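Local coordinates for protein galactose mutarotase related enzyme (Lactobacillus acidophilus, PDB 3DCD) that is of unconfirmed function but belongs to the aldose 1-epimerase family and so probably binds a sugar and may interconvert its anomers, at residues Phe225-Trp230 against Met289-Thr294; Asp162-Val167 against Lys215-Thr220; Ile10-Ser15 against Asn120-Asn125. One frame throughout, in Å; residues are numbered along the deposited sequence.

Contact 1: Phe225-Trp230 against Met289-Thr294; sequences FHVNVW and MTYHST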
loop_
_atom_site.group_PDB
_atom_site.type_symbol
_atom_site.label_atom_id
_atom_site.label_comp_id
_atom_site.label_asym_id
_atom_site.label_seq_id
_atom_site.Cartn_x
_atom_site.Cartn_y
_atom_site.Cartn_z
ATOM N N PHE A 225 18.182 -3.852 11.336
ATOM C CA PHE A 225 17.031 -3.252 10.674
ATOM C C PHE A 225 16.219 -4.299 9.899
ATOM O O PHE A 225 16.756 -5.057 9.087
ATOM C CB PHE A 225 17.467 -2.118 9.738
ATOM C CG PHE A 225 16.346 -1.567 8.889
ATOM C CD1 PHE A 225 15.467 -0.643 9.408
ATOM C CD2 PHE A 225 16.173 -1.996 7.567
ATOM C CE1 PHE A 225 14.418 -0.129 8.631
ATOM C CE2 PHE A 225 15.147 -1.486 6.787
ATOM C CZ PHE A 225 14.265 -0.552 7.326
ATOM N N HIS A 226 14.918 -4.310 10.140
ATOM C CA HIS A 226 14.051 -5.329 9.569
ATOM C C HIS A 226 12.625 -4.808 9.617
ATOM O O HIS A 226 12.085 -4.557 10.695
ATOM C CB HIS A 226 14.209 -6.635 10.369
ATOM C CG HIS A 226 13.412 -7.789 9.846
ATOM N ND1 HIS A 226 12.822 -7.797 8.598
ATOM C CD2 HIS A 226 13.147 -8.997 10.392
ATOM C CE1 HIS A 226 12.197 -8.944 8.413
ATOM N NE2 HIS A 226 12.377 -9.690 9.486
ATOM N N VAL A 227 12.035 -4.616 8.436
ATOM C CA VAL A 227 10.628 -4.321 8.313
ATOM C C VAL A 227 9.994 -5.516 7.599
ATOM O O VAL A 227 10.429 -5.913 6.512
ATOM C CB VAL A 227 10.373 -3.015 7.536
ATOM C CG1 VAL A 227 8.909 -2.891 7.183
ATOM C CG2 VAL A 227 10.838 -1.803 8.370
ATOM N N ASN A 228 8.985 -6.098 8.232
ATOM C CA ASN A 228 8.291 -7.244 7.653
ATOM C C ASN A 228 6.849 -6.917 7.311
ATOM O O ASN A 228 6.136 -6.344 8.142
ATOM C CB ASN A 228 8.370 -8.410 8.613
ATOM C CG ASN A 228 8.312 -9.718 7.907
ATOM O OD1 ASN A 228 7.259 -10.126 7.396
ATOM N ND2 ASN A 228 9.452 -10.388 7.841
ATOM N N VAL A 229 6.427 -7.218 6.074
ATOM C CA VAL A 229 5.060 -6.945 5.657
ATOM C C VAL A 229 4.371 -8.270 5.326
ATOM O O VAL A 229 4.768 -8.965 4.388
ATOM C CB VAL A 229 4.994 -5.996 4.424
ATOM C CG1 VAL A 229 3.558 -5.727 4.034
ATOM C CG2 VAL A 229 5.689 -4.653 4.739
ATOM N N TRP A 230 3.352 -8.603 6.112
ATOM C CA TRP A 230 2.561 -9.811 5.883
ATOM C C TRP A 230 1.351 -9.372 5.044
ATOM O O TRP A 230 0.536 -8.541 5.485
ATOM C CB TRP A 230 2.108 -10.393 7.221
ATOM C CG TRP A 230 3.253 -10.634 8.182
ATOM C CD1 TRP A 230 4.042 -9.678 8.797
ATOM C CD2 TRP A 230 3.730 -11.896 8.650
ATOM N NE1 TRP A 230 4.985 -10.278 9.592
ATOM C CE2 TRP A 230 4.814 -11.637 9.534
ATOM C CE3 TRP A 230 3.351 -13.223 8.417
ATOM C CZ2 TRP A 230 5.521 -12.660 10.177
ATOM C CZ3 TRP A 230 4.059 -14.248 9.057
ATOM C CH2 TRP A 230 5.129 -13.959 9.933
HETATM N N MSE A 289 2.451 -5.089 9.589
HETATM C CA MSE A 289 3.835 -4.654 9.462
HETATM C C MSE A 289 4.492 -4.806 10.817
HETATM O O MSE A 289 3.912 -4.401 11.821
HETATM C CB MSE A 289 3.895 -3.182 9.039
HETATM C CG MSE A 289 3.421 -2.878 7.609
HETATM SE SE MSE A 289 2.905 -1.007 7.373
HETATM C CE MSE A 289 1.200 -1.092 8.378
ATOM N N THR A 290 5.692 -5.387 10.850
ATOM C CA THR A 290 6.509 -5.370 12.070
ATOM C C THR A 290 7.798 -4.574 11.812
ATOM O O THR A 290 8.325 -4.574 10.696
ATOM C CB THR A 290 6.856 -6.779 12.582
ATOM O OG1 THR A 290 7.737 -7.428 11.649
ATOM C CG2 THR A 290 5.585 -7.613 12.729
ATOM N N TYR A 291 8.281 -3.896 12.841
ATOM C CA TYR A 291 9.442 -3.029 12.714
ATOM C C TYR A 291 10.534 -3.382 13.712
ATOM O O TYR A 291 10.252 -3.598 14.892
ATOM C CB TYR A 291 9.032 -1.580 12.955
ATOM C CG TYR A 291 7.778 -1.165 12.211
ATOM C CD1 TYR A 291 7.853 -0.608 10.938
ATOM C CD2 TYR A 291 6.525 -1.345 12.782
ATOM C CE1 TYR A 291 6.688 -0.227 10.234
ATOM C CE2 TYR A 291 5.360 -0.970 12.095
ATOM C CZ TYR A 291 5.455 -0.413 10.830
ATOM O OH TYR A 291 4.306 -0.037 10.176
ATOM N N HIS A 292 11.772 -3.408 13.231
ATOM C CA HIS A 292 12.936 -3.575 14.098
ATOM C C HIS A 292 14.012 -2.568 13.708
ATOM O O HIS A 292 14.339 -2.421 12.516
ATOM C CB HIS A 292 13.494 -4.995 14.060
ATOM C CG HIS A 292 14.398 -5.301 15.216
ATOM N ND1 HIS A 292 15.655 -4.741 15.350
ATOM C CD2 HIS A 292 14.210 -6.075 16.309
ATOM C CE1 HIS A 292 16.203 -5.170 16.476
ATOM N NE2 HIS A 292 15.349 -5.992 17.068
ATOM N N SER A 293 14.525 -1.868 14.727
ATOM C CA SER A 293 15.558 -0.859 14.570
ATOM C C SER A 293 16.905 -1.429 14.133
ATOM O O SER A 293 17.141 -2.625 14.196
ATOM C CB SER A 293 15.738 -0.108 15.892
ATOM O OG SER A 293 14.526 0.551 16.259
ATOM N N THR A 294 17.821 -0.550 13.752
ATOM C CA THR A 294 19.178 -0.975 13.437
ATOM C C THR A 294 19.856 -1.604 14.662
ATOM O O THR A 294 20.805 -2.370 14.523
ATOM C CB THR A 294 20.021 0.209 12.969
ATOM O OG1 THR A 294 20.120 1.160 14.038
ATOM C CG2 THR A 294 19.374 0.866 11.747
HETATM O O HOH W 1 10.433 -6.772 11.934
#
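Selenomethionine M289 stands across from V229 in a non-hydrogen-bonded antiparallel pair. Their side chains lie side by side on the face they share with V227 and Y291, CG of M289 packing 4.1 Å from CG2 of V229; beyond CG the chain leads away from strand 226-230, and the side chain also touches L122, E124 and F146. T290 turns to the other face and pairs with N228 through two backbone bonds, T290 N giving to N228 O at 2.9 Å and N228 N returning one to T290 O at 3.0 Å. The threonine hydroxyl, set between the backbone N and the carbonyl carbon (chi1 67°), comes within 3.3 Å (OG1) of N228 CB. It also shares a hydrogen bond with a water, 2.8 Å from OG1, which donates in turn to H226 O. The methyl CG2 of T290 lies 4.2 Å from NE1 of W230, a loose oblique contact. Y291 returns to the face of M289, where its ring and the V227 side chain cross obliquely, CD1 lying 4.1 Å from CG2; F33 and F146 also meet this tyrosine. H292 forms the next hydrogen-bonded pair. Its N reaches H226 O at 2.8 Å, a bent bond with 136° at the hydrogen; H226 O thus has two donors, this amide and the water, while H226 N gives to H292 O. The imidazole is held by ND1, which donates to a lone pair of S293 O lying near the ring plane. At S293 the strand has ended, and T294 meets F225 by its CG2 methyl against CB. Two central strands are thereby joined in regular antiparallel register, with one apolar face and one more polar face, as in the large sheet of the galactose mutarotase-like beta-sandwich fold.

Contact 2: Asp162-Val167 against Lys215-Thr220; sequences DMHPSV and KVSLRT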
loop_
_atom_site.group_PDB
_atom_site.type_symbol
_atom_site.label_atom_id
_atom_site.label_comp_id
_atom_site.label_asym_id
_atom_site.label_seq_id
_atom_site.Cartn_x
_atom_site.Cartn_y
_atom_site.Cartn_z
ATOM N N ASP A 162 13.180 -9.747 0.613
ATOM C CA ASP A 162 13.154 -11.177 0.559
ATOM C C ASP A 162 11.714 -11.613 0.768
ATOM O O ASP A 162 11.063 -11.203 1.718
ATOM C CB ASP A 162 14.039 -11.750 1.664
ATOM C CG ASP A 162 14.490 -13.151 1.369
ATOM O OD1 ASP A 162 14.348 -13.609 0.209
ATOM O OD2 ASP A 162 14.997 -13.808 2.296
HETATM N N MSE A 163 11.213 -12.448 -0.123
HETATM C CA MSE A 163 9.831 -12.870 -0.020
HETATM C C MSE A 163 9.720 -14.299 0.487
HETATM O O MSE A 163 10.481 -15.183 0.078
HETATM C CB MSE A 163 9.142 -12.699 -1.362
HETATM C CG MSE A 163 9.312 -11.301 -1.906
HETATM SE SE MSE A 163 8.321 -11.044 -3.560
HETATM C CE MSE A 163 6.590 -11.465 -2.857
ATOM N N HIS A 164 8.797 -14.512 1.416
ATOM C CA HIS A 164 8.510 -15.846 1.916
ATOM C C HIS A 164 7.032 -16.155 1.629
ATOM O O HIS A 164 6.200 -15.260 1.716
ATOM C CB HIS A 164 8.830 -15.917 3.410
ATOM C CG HIS A 164 10.253 -15.562 3.733
ATOM N ND1 HIS A 164 10.663 -14.266 3.986
ATOM C CD2 HIS A 164 11.364 -16.332 3.818
ATOM C CE1 HIS A 164 11.962 -14.256 4.227
ATOM N NE2 HIS A 164 12.411 -15.498 4.133
ATOM N N PRO A 165 6.709 -17.400 1.213
ATOM C CA PRO A 165 7.604 -18.541 0.918
ATOM C C PRO A 165 8.574 -18.194 -0.201
ATOM O O PRO A 165 8.265 -17.329 -1.022
ATOM C CB PRO A 165 6.640 -19.625 0.412
ATOM C CG PRO A 165 5.294 -19.225 0.898
ATOM C CD PRO A 165 5.297 -17.727 0.963
ATOM N N SER A 166 9.725 -18.868 -0.228
ATOM C CA SER A 166 10.776 -18.583 -1.200
ATOM C C SER A 166 10.478 -19.357 -2.464
ATOM O O SER A 166 10.986 -20.474 -2.667
ATOM C CB SER A 166 12.151 -19.001 -0.666
ATOM O OG SER A 166 12.573 -18.130 0.385
ATOM N N VAL A 167 9.648 -18.765 -3.311
ATOM C CA VAL A 167 9.292 -19.387 -4.576
ATOM C C VAL A 167 9.358 -18.342 -5.654
ATOM O O VAL A 167 9.133 -17.152 -5.382
ATOM C CB VAL A 167 7.893 -20.029 -4.551
ATOM C CG1 VAL A 167 7.861 -21.193 -3.534
ATOM C CG2 VAL A 167 6.795 -19.001 -4.246
ATOM N N LYS A 215 4.997 -13.040 2.947
ATOM C CA LYS A 215 5.636 -12.009 3.743
ATOM C C LYS A 215 6.787 -11.436 2.946
ATOM O O LYS A 215 7.580 -12.178 2.373
ATOM C CB LYS A 215 6.149 -12.583 5.065
ATOM C CG LYS A 215 5.091 -13.391 5.794
ATOM C CD LYS A 215 5.685 -14.384 6.809
ATOM C CE LYS A 215 6.329 -15.663 6.179
ATOM N NZ LYS A 215 5.362 -16.728 5.713
ATOM N N VAL A 216 6.884 -10.120 2.921
ATOM C CA VAL A 216 8.004 -9.452 2.273
ATOM C C VAL A 216 8.886 -8.851 3.387
ATOM O O VAL A 216 8.387 -8.069 4.200
ATOM C CB VAL A 216 7.522 -8.338 1.305
ATOM C CG1 VAL A 216 8.720 -7.690 0.585
ATOM C CG2 VAL A 216 6.488 -8.893 0.279
ATOM N N SER A 217 10.167 -9.232 3.434
ATOM C CA SER A 217 11.076 -8.723 4.468
ATOM C C SER A 217 12.036 -7.741 3.854
ATOM O O SER A 217 12.727 -8.065 2.889
ATOM C CB SER A 217 11.941 -9.832 5.095
ATOM O OG SER A 217 11.156 -10.799 5.747
ATOM N N LEU A 218 12.105 -6.571 4.455
ATOM C CA LEU A 218 13.083 -5.574 4.092
ATOM C C LEU A 218 14.170 -5.528 5.171
ATOM O O LEU A 218 13.883 -5.286 6.347
ATOM C CB LEU A 218 12.377 -4.234 3.914
ATOM C CG LEU A 218 13.247 -2.990 3.850
ATOM C CD1 LEU A 218 14.000 -2.973 2.523
ATOM C CD2 LEU A 218 12.300 -1.789 3.991
ATOM N N ARG A 219 15.403 -5.816 4.752
ATOM C CA ARG A 219 16.529 -6.018 5.660
ATOM C C ARG A 219 17.849 -5.476 5.106
ATOM O O ARG A 219 17.918 -5.022 3.965
ATOM C CB ARG A 219 16.708 -7.517 5.911
ATOM C CG ARG A 219 15.652 -8.083 6.846
ATOM C CD ARG A 219 15.282 -9.489 6.481
ATOM N NE ARG A 219 16.378 -10.395 6.761
ATOM C CZ ARG A 219 16.645 -10.905 7.956
ATOM N NH1 ARG A 219 15.881 -10.592 9.003
ATOM N NH2 ARG A 219 17.680 -11.735 8.107
ATOM N N THR A 220 18.872 -5.528 5.950
ATOM C CA THR A 220 20.246 -5.275 5.569
ATOM C C THR A 220 21.127 -6.178 6.414
ATOM O O THR A 220 20.847 -6.404 7.600
ATOM C CB THR A 220 20.655 -3.799 5.759
ATOM O OG1 THR A 220 22.048 -3.658 5.449
ATOM C CG2 THR A 220 20.411 -3.301 7.213
#
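Between H164 and K215 two backbone hydrogen bonds close one antiparallel pair, H164 N meeting K215 O at 2.8 Å almost in line (171° at the hydrogen) and K215 N meeting H164 O at the same 2.8 Å. D162 and S217 form the second such pair: S217 N donates to D162 O at 2.8 Å, again nearly straight, whereas the return bond from D162 N to S217 O is more bent, at 144°. Around these four bonds the side chains divide between two faces. On the face of H164 and K215 the lysine chain bends, its third torsion (-75°) placing CE 3.7 Å from CB of H164. NZ of K215 donates a hydrogen bond to D213 O. H164 presents its ring edge to S217, with OG near the ring plane and 3.9 Å from CE1. On the reverse, buried face selenomethionine M163 and V216 lie side by side, CE touching CG2 at 4.1 Å, and I252 and F161 also pack on V216. The pairing stops after H164, where a cis peptide bond leads into P165 and an inverse gamma turn centred on S166 carries the chain off the sheet. Adhesion between the two segments therefore rests on main-chain bonds and hydrocarbon contacts. Although D162 and R219 bear opposite charges on this polar face, OD2 and NE stay 5.8 Å apart; NE of R219 is instead weakly hydrogen-bonded to Y160 OH, and any attraction between the two charges would probably be a modest through-space effect.

Contact 3: Ile10-Ser15 against Asn120-Asn125; sequences IKVVIS and NLLEEN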
loop_
_atom_site.group_PDB
_atom_site.type_symbol
_atom_site.label_atom_id
_atom_site.label_comp_id
_atom_site.label_asym_id
_atom_site.label_seq_id
_atom_site.Cartn_x
_atom_site.Cartn_y
_atom_site.Cartn_z
ATOM N N ILE A 10 6.187 0.527 20.033
ATOM C CA ILE A 10 6.138 1.423 18.872
ATOM C C ILE A 10 5.089 2.529 19.075
ATOM O O ILE A 10 4.112 2.348 19.809
ATOM C CB ILE A 10 5.939 0.665 17.499
ATOM C CG1 ILE A 10 4.649 -0.152 17.453
ATOM C CG2 ILE A 10 7.151 -0.262 17.138
ATOM C CD1 ILE A 10 4.370 -0.757 16.030
ATOM N N LYS A 11 5.328 3.682 18.469
ATOM C CA LYS A 11 4.396 4.809 18.545
ATOM C C LYS A 11 4.102 5.236 17.116
ATOM O O LYS A 11 5.025 5.478 16.323
ATOM C CB LYS A 11 4.988 5.973 19.348
ATOM C CG LYS A 11 4.077 7.194 19.490
ATOM C CD LYS A 11 4.763 8.296 20.282
ATOM C CE LYS A 11 3.794 9.403 20.686
ATOM N NZ LYS A 11 4.420 10.399 21.649
ATOM N N VAL A 12 2.814 5.340 16.810
ATOM C CA VAL A 12 2.356 5.526 15.439
ATOM C C VAL A 12 1.501 6.777 15.395
ATOM O O VAL A 12 0.604 6.951 16.229
ATOM C CB VAL A 12 1.522 4.311 14.940
ATOM C CG1 VAL A 12 1.096 4.514 13.471
ATOM C CG2 VAL A 12 2.314 2.999 15.086
ATOM N N VAL A 13 1.780 7.638 14.421
ATOM C CA VAL A 13 0.985 8.837 14.204
ATOM C C VAL A 13 0.296 8.729 12.848
ATOM O O VAL A 13 0.945 8.421 11.844
ATOM C CB VAL A 13 1.856 10.110 14.220
ATOM C CG1 VAL A 13 0.977 11.341 13.946
ATOM C CG2 VAL A 13 2.582 10.267 15.547
ATOM N N ILE A 14 -1.005 9.006 12.820
ATOM C CA ILE A 14 -1.796 8.860 11.600
ATOM C C ILE A 14 -2.708 10.081 11.389
ATOM O O ILE A 14 -3.297 10.587 12.341
ATOM C CB ILE A 14 -2.672 7.599 11.665
ATOM C CG1 ILE A 14 -1.833 6.388 12.108
ATOM C CG2 ILE A 14 -3.330 7.339 10.315
ATOM C CD1 ILE A 14 -2.567 5.448 12.999
ATOM N N SER A 15 -2.828 10.523 10.139
ATOM C CA SER A 15 -3.639 11.700 9.799
ATOM C C SER A 15 -5.018 11.286 9.331
ATOM O O SER A 15 -5.171 10.279 8.630
ATOM C CB SER A 15 -2.963 12.521 8.687
ATOM O OG SER A 15 -3.788 13.619 8.278
ATOM N N ASN A 120 5.260 -4.949 18.546
ATOM C CA ASN A 120 5.835 -4.151 17.468
ATOM C C ASN A 120 5.171 -4.393 16.105
ATOM O O ASN A 120 5.765 -4.092 15.061
ATOM C CB ASN A 120 7.358 -4.350 17.391
ATOM C CG ASN A 120 7.735 -5.745 16.977
ATOM O OD1 ASN A 120 6.987 -6.711 17.228
ATOM N ND2 ASN A 120 8.904 -5.872 16.322
ATOM N N LEU A 121 3.951 -4.935 16.134
ATOM C CA LEU A 121 3.171 -5.215 14.923
ATOM C C LEU A 121 2.014 -4.225 14.765
ATOM O O LEU A 121 1.230 -4.014 15.690
ATOM C CB LEU A 121 2.659 -6.668 14.895
ATOM C CG LEU A 121 1.926 -7.148 13.628
ATOM C CD1 LEU A 121 2.064 -8.640 13.404
ATOM C CD2 LEU A 121 0.441 -6.737 13.628
ATOM N N LEU A 122 1.929 -3.643 13.569
ATOM C CA LEU A 122 0.876 -2.710 13.213
ATOM C C LEU A 122 0.039 -3.312 12.079
ATOM O O LEU A 122 0.572 -3.621 11.012
ATOM C CB LEU A 122 1.498 -1.388 12.731
ATOM C CG LEU A 122 0.565 -0.322 12.143
ATOM C CD1 LEU A 122 -0.452 0.151 13.178
ATOM C CD2 LEU A 122 1.437 0.868 11.675
ATOM N N GLU A 123 -1.261 -3.452 12.318
ATOM C CA GLU A 123 -2.205 -3.859 11.287
ATOM C C GLU A 123 -2.770 -2.642 10.571
ATOM O O GLU A 123 -3.038 -1.611 11.206
ATOM C CB GLU A 123 -3.366 -4.635 11.912
ATOM C CG GLU A 123 -2.982 -5.966 12.499
ATOM C CD GLU A 123 -4.191 -6.776 12.966
ATOM O OE1 GLU A 123 -5.334 -6.244 12.992
ATOM O OE2 GLU A 123 -3.983 -7.950 13.321
ATOM N N GLU A 124 -2.964 -2.781 9.263
ATOM C CA GLU A 124 -3.709 -1.804 8.466
ATOM C C GLU A 124 -4.830 -2.588 7.800
ATOM O O GLU A 124 -4.590 -3.371 6.886
ATOM C CB GLU A 124 -2.805 -1.157 7.419
ATOM C CG GLU A 124 -3.554 -0.234 6.421
ATOM C CD GLU A 124 -2.596 0.603 5.566
ATOM O OE1 GLU A 124 -1.428 0.820 5.977
ATOM O OE2 GLU A 124 -3.013 1.049 4.480
ATOM N N ASN A 125 -6.054 -2.409 8.296
ATOM C CA ASN A 125 -7.161 -3.281 7.903
ATOM C C ASN A 125 -8.175 -2.480 7.120
ATOM O O ASN A 125 -8.566 -1.390 7.544
ATOM C CB ASN A 125 -7.856 -3.885 9.133
ATOM C CG ASN A 125 -6.900 -4.644 10.050
ATOM O OD1 ASN A 125 -6.874 -4.426 11.270
ATOM N ND2 ASN A 125 -6.127 -5.535 9.474
#
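N120, which packs against I10, gives a hydrogen bond from ND2 to Y291 O, which ties the residue that leads into strand 121-125 to the neighbouring strand 282-292. No hydrogen bond joins the two segments themselves; everything that passes between them is van der Waals contact. I10 supplies most of it. Its CG1 takes the crowded position between the backbone N and the carbonyl carbon (chi1 59°), and the chain then extends so that CD1 comes to rest 3.7 Å from the carbonyl carbon C of N120 and equally close to its O. The other branch, CG2, meets CB of the asparagine at 4.1 Å, the two side chains crossing at a slant. The same CD1 also reaches L122, lying 4.4 Å from CB. Further along, V12 and L122 approach tip to tip: methyl CD2 of the leucine is 4.1 Å from both CG1 and CG2 of the valine, fitted between its branches. L122 is further packed by I21 and Y291, and I10 by L117. An alanine in place of I10 would remove CG1, CG2 and CD1, and would probably open a gap over the N120 carbonyl and leave L122 CB without this neighbour. The strand axes lie 9.1 Å apart and their N-to-C directions differ by 28°, a spacing that leaves room for side chains to meet between two layers, too wide for backbone pairing. Strand 10-15 forms backbone bonds within its own three-stranded sheet, for example V12 with I5, while L122 bonds to M289 in the large sheet. Cohesion here rests on methyl and methylene contacts, some against a carbonyl group, while the backbone bonds named run within each sheet.

From the N terminus, contact 3 comes first, closing a loop of 104 residues when 120-125 packs on 10-15 and so fastening the small N-terminal sheet over the large one. Contact 2 follows, its partners 47 residues apart, and contact 1 closes last over 58 residues. The three loops are in series, none nested in or crossing another. In the large sheet, strands 121-130, 282-292, 226-232, 214-220 and 159-164 are consecutive neighbours, so contact 1 lies between the others: its centre is 11 Å from that of contact 2 and 12 Å from that of contact 3, whereas contacts 2 and 3 have centres 21 Å apart and do not touch.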